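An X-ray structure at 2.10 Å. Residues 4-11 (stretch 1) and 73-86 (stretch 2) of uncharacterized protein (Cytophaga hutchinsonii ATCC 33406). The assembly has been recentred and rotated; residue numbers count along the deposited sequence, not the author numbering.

Stretch 1, residues 4-11: MKKTLILG
Stretch 2 (73-86) SEYNYILSLKPKRV

Strand 7-10 and helix 75-81 pack with their axes 12.1 Å apart at closest approach and run antiparallel, at 176°. L10 therefore lies near E74 (CA to CA 9.2 Å) and K5 near K84 (CA to CA 10.0 Å). Phi/psi in the strand stay near -100/120; K82 is the first residue after the helix to leave helical phi/psi, at 43/53, with positive phi.

The contact is mainly apolar and buries 291 Å² in total, with no hydrogen bond between the stretches. Strand alternation points L8 and L10 toward the helix and leaves I9 out of reach. L8 (chi1 t, chi2 146°) places CD1 3.9 Å from CD1 of L81 (m, t) and 4.1 Å from OH of Y77 (chi1 t). L10 (t, p) has the largest area covered by the other stretch, 75 Å²: its CD2 lies 3.9 Å from CD1 of I78 (m, t), whose CB points sideways while its end comes nearer, and 4.1 Å from CB of E74 (m, m). Branched leucine and isoleucine ends suit this buried seam.

Beyond the helix, extended R85 (-151/145; t, t, p) meets K5 (m, t, t, t), whose aliphatic CD lies 3.6 Å from R85 NH2. Their like charges also come close, K5 NZ lying 3.8 Å from R85 NH2; both atoms are hydrogen-bonded elsewhere in the structure.

Within the stretches, T7 OG1 donates to K5 O (3.0 Å) and S80 OG to Y77 O (2.9 Å).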

# COMPACT_ATOMS: atom_id res chain seq x y z
N MSE A 4 -1.93 15.20 -3.77
CA MSE A 4 -2.29 13.91 -4.32
C MSE A 4 -1.05 13.04 -4.39
O MSE A 4 -0.01 13.50 -4.82
CB MSE A 4 -2.95 14.08 -5.68
CG MSE A 4 -4.24 14.91 -5.62
SE MSE A 4 -5.52 14.36 -4.18
CE MSE A 4 -4.96 15.53 -2.70
N LYS A 5 -1.16 11.81 -3.92
CA LYS A 5 -0.06 10.87 -3.95
C LYS A 5 -0.48 9.59 -4.64
O LYS A 5 -1.49 8.98 -4.27
CB LYS A 5 0.44 10.59 -2.53
CG LYS A 5 0.80 11.85 -1.80
CD LYS A 5 1.33 11.59 -0.44
CE LYS A 5 1.86 12.88 0.14
NZ LYS A 5 2.26 12.65 1.52
N LYS A 6 0.29 9.18 -5.64
CA LYS A 6 0.07 7.89 -6.27
C LYS A 6 0.38 6.76 -5.30
O LYS A 6 1.53 6.58 -4.88
CB LYS A 6 0.89 7.73 -7.55
CG LYS A 6 0.72 6.33 -8.13
CD LYS A 6 0.68 6.36 -9.61
CE LYS A 6 2.02 6.56 -10.17
NZ LYS A 6 1.82 6.85 -11.61
N THR A 7 -0.66 6.00 -4.98
CA THR A 7 -0.64 5.05 -3.85
C THR A 7 -0.92 3.62 -4.30
O THR A 7 -2.00 3.30 -4.83
CB THR A 7 -1.64 5.47 -2.75
OG1 THR A 7 -1.28 6.79 -2.30
CG2 THR A 7 -1.58 4.49 -1.57
N LEU A 8 0.05 2.74 -4.09
CA LEU A 8 -0.14 1.33 -4.47
C LEU A 8 -0.61 0.57 -3.21
O LEU A 8 0.05 0.62 -2.16
CB LEU A 8 1.17 0.74 -5.03
CG LEU A 8 1.14 -0.66 -5.66
CD1 LEU A 8 2.14 -0.66 -6.81
CD2 LEU A 8 1.48 -1.74 -4.61
N ILE A 9 -1.75 -0.11 -3.33
CA ILE A 9 -2.28 -0.98 -2.24
C ILE A 9 -1.83 -2.40 -2.49
O ILE A 9 -2.25 -3.03 -3.47
CB ILE A 9 -3.83 -0.95 -2.22
CG1 ILE A 9 -4.32 0.51 -2.20
CG2 ILE A 9 -4.40 -1.88 -1.07
CD1 ILE A 9 -5.87 0.70 -2.30
N LEU A 10 -1.00 -2.90 -1.59
CA LEU A 10 -0.46 -4.23 -1.69
C LEU A 10 -1.19 -5.15 -0.70
O LEU A 10 -1.10 -4.99 0.53
CB LEU A 10 1.06 -4.20 -1.43
CG LEU A 10 1.83 -5.49 -1.71
CD1 LEU A 10 1.66 -5.89 -3.18
CD2 LEU A 10 3.32 -5.33 -1.39
N GLY A 11 -1.89 -6.13 -1.26
CA GLY A 11 -2.91 -6.88 -0.53
C GLY A 11 -4.32 -6.45 -0.92
O GLY A 11 -5.29 -6.74 -0.18
N SER A 73 7.99 -12.46 0.50
CA SER A 73 8.09 -12.65 -0.95
C SER A 73 7.97 -11.32 -1.73
O SER A 73 8.12 -11.30 -2.94
CB SER A 73 7.00 -13.63 -1.42
OG SER A 73 5.73 -13.12 -1.04
N GLU A 74 7.69 -10.22 -1.02
CA GLU A 74 7.47 -8.90 -1.66
C GLU A 74 8.55 -7.84 -1.41
O GLU A 74 8.48 -6.74 -1.97
CB GLU A 74 6.11 -8.31 -1.22
CG GLU A 74 4.90 -9.23 -1.39
CD GLU A 74 4.46 -9.42 -2.86
OE1 GLU A 74 4.88 -8.66 -3.77
OE2 GLU A 74 3.69 -10.35 -3.12
N TYR A 75 9.52 -8.14 -0.54
CA TYR A 75 10.58 -7.17 -0.16
C TYR A 75 11.25 -6.54 -1.40
O TYR A 75 11.31 -5.32 -1.54
CB TYR A 75 11.67 -7.88 0.66
CG TYR A 75 11.39 -8.13 2.14
CD1 TYR A 75 10.11 -8.00 2.68
CD2 TYR A 75 12.42 -8.57 2.99
CE1 TYR A 75 9.87 -8.25 4.02
CE2 TYR A 75 12.18 -8.82 4.33
CZ TYR A 75 10.91 -8.65 4.84
OH TYR A 75 10.66 -8.91 6.17
N ASN A 76 11.75 -7.39 -2.28
CA ASN A 76 12.47 -6.88 -3.45
C ASN A 76 11.57 -6.12 -4.40
O ASN A 76 12.02 -5.16 -5.03
CB ASN A 76 13.20 -8.02 -4.18
CG ASN A 76 14.39 -8.52 -3.40
OD1 ASN A 76 14.93 -7.81 -2.53
ND2 ASN A 76 14.81 -9.75 -3.68
N TYR A 77 10.30 -6.51 -4.49
CA TYR A 77 9.33 -5.78 -5.31
C TYR A 77 9.08 -4.38 -4.75
O TYR A 77 9.13 -3.38 -5.48
CB TYR A 77 8.02 -6.57 -5.46
CG TYR A 77 6.96 -5.84 -6.29
CD1 TYR A 77 7.21 -5.49 -7.64
CD2 TYR A 77 5.74 -5.47 -5.72
CE1 TYR A 77 6.25 -4.79 -8.38
CE2 TYR A 77 4.75 -4.79 -6.48
CZ TYR A 77 5.03 -4.45 -7.78
OH TYR A 77 4.09 -3.79 -8.50
N ILE A 78 8.87 -4.30 -3.45
CA ILE A 78 8.67 -3.01 -2.79
C ILE A 78 9.89 -2.10 -3.06
O ILE A 78 9.73 -0.96 -3.51
CB ILE A 78 8.35 -3.17 -1.27
CG1 ILE A 78 6.99 -3.89 -1.08
CG2 ILE A 78 8.36 -1.81 -0.59
CD1 ILE A 78 6.82 -4.59 0.26
N LEU A 79 11.10 -2.64 -2.82
CA LEU A 79 12.35 -1.93 -3.13
C LEU A 79 12.42 -1.48 -4.60
O LEU A 79 12.70 -0.31 -4.86
CB LEU A 79 13.57 -2.78 -2.75
CG LEU A 79 13.84 -3.04 -1.26
CD1 LEU A 79 15.08 -3.93 -1.10
CD2 LEU A 79 14.04 -1.75 -0.46
N SER A 80 12.14 -2.38 -5.54
CA SER A 80 12.17 -2.00 -6.97
C SER A 80 11.18 -0.86 -7.32
O SER A 80 11.39 -0.16 -8.30
CB SER A 80 11.93 -3.19 -7.90
OG SER A 80 10.54 -3.51 -7.96
N LEU A 81 10.11 -0.69 -6.53
CA LEU A 81 9.21 0.42 -6.78
C LEU A 81 9.81 1.77 -6.36
O LEU A 81 9.32 2.83 -6.78
CB LEU A 81 7.86 0.21 -6.10
CG LEU A 81 7.00 -0.95 -6.60
CD1 LEU A 81 5.80 -1.17 -5.63
CD2 LEU A 81 6.53 -0.64 -8.02
N LYS A 82 10.84 1.72 -5.52
CA LYS A 82 11.47 2.93 -4.96
C LYS A 82 10.42 3.97 -4.50
O LYS A 82 10.49 5.13 -4.89
CB LYS A 82 12.45 3.56 -5.97
CG LYS A 82 13.65 2.67 -6.30
CD LYS A 82 14.67 3.41 -7.19
CE LYS A 82 15.88 3.93 -6.35
NZ LYS A 82 16.63 5.09 -6.98
N PRO A 83 9.45 3.56 -3.66
CA PRO A 83 8.46 4.55 -3.24
C PRO A 83 9.10 5.55 -2.28
O PRO A 83 10.13 5.24 -1.71
CB PRO A 83 7.45 3.72 -2.45
CG PRO A 83 8.22 2.58 -1.91
CD PRO A 83 9.25 2.26 -3.00
N LYS A 84 8.49 6.71 -2.08
CA LYS A 84 8.93 7.62 -1.01
C LYS A 84 8.61 7.06 0.39
O LYS A 84 9.35 7.28 1.33
CB LYS A 84 8.25 8.98 -1.15
CG LYS A 84 8.54 9.66 -2.49
CD LYS A 84 8.02 11.08 -2.48
CE LYS A 84 9.00 11.99 -1.74
NZ LYS A 84 8.57 13.41 -1.76
N ARG A 85 7.53 6.30 0.50
CA ARG A 85 7.02 5.92 1.80
C ARG A 85 6.32 4.57 1.72
O ARG A 85 5.65 4.28 0.71
CB ARG A 85 6.03 6.98 2.31
CG ARG A 85 5.25 6.60 3.59
CD ARG A 85 4.31 7.72 4.02
NE ARG A 85 3.28 7.96 3.01
CZ ARG A 85 2.32 8.88 3.12
NH1 ARG A 85 2.26 9.69 4.20
NH2 ARG A 85 1.42 9.01 2.14
N VAL A 86 6.43 3.78 2.78
CA VAL A 86 5.66 2.56 2.89
C VAL A 86 4.87 2.63 4.21
O VAL A 86 5.46 2.88 5.27
CB VAL A 86 6.54 1.29 2.84
CG1 VAL A 86 5.71 0.03 3.08
CG2 VAL A 86 7.27 1.14 1.48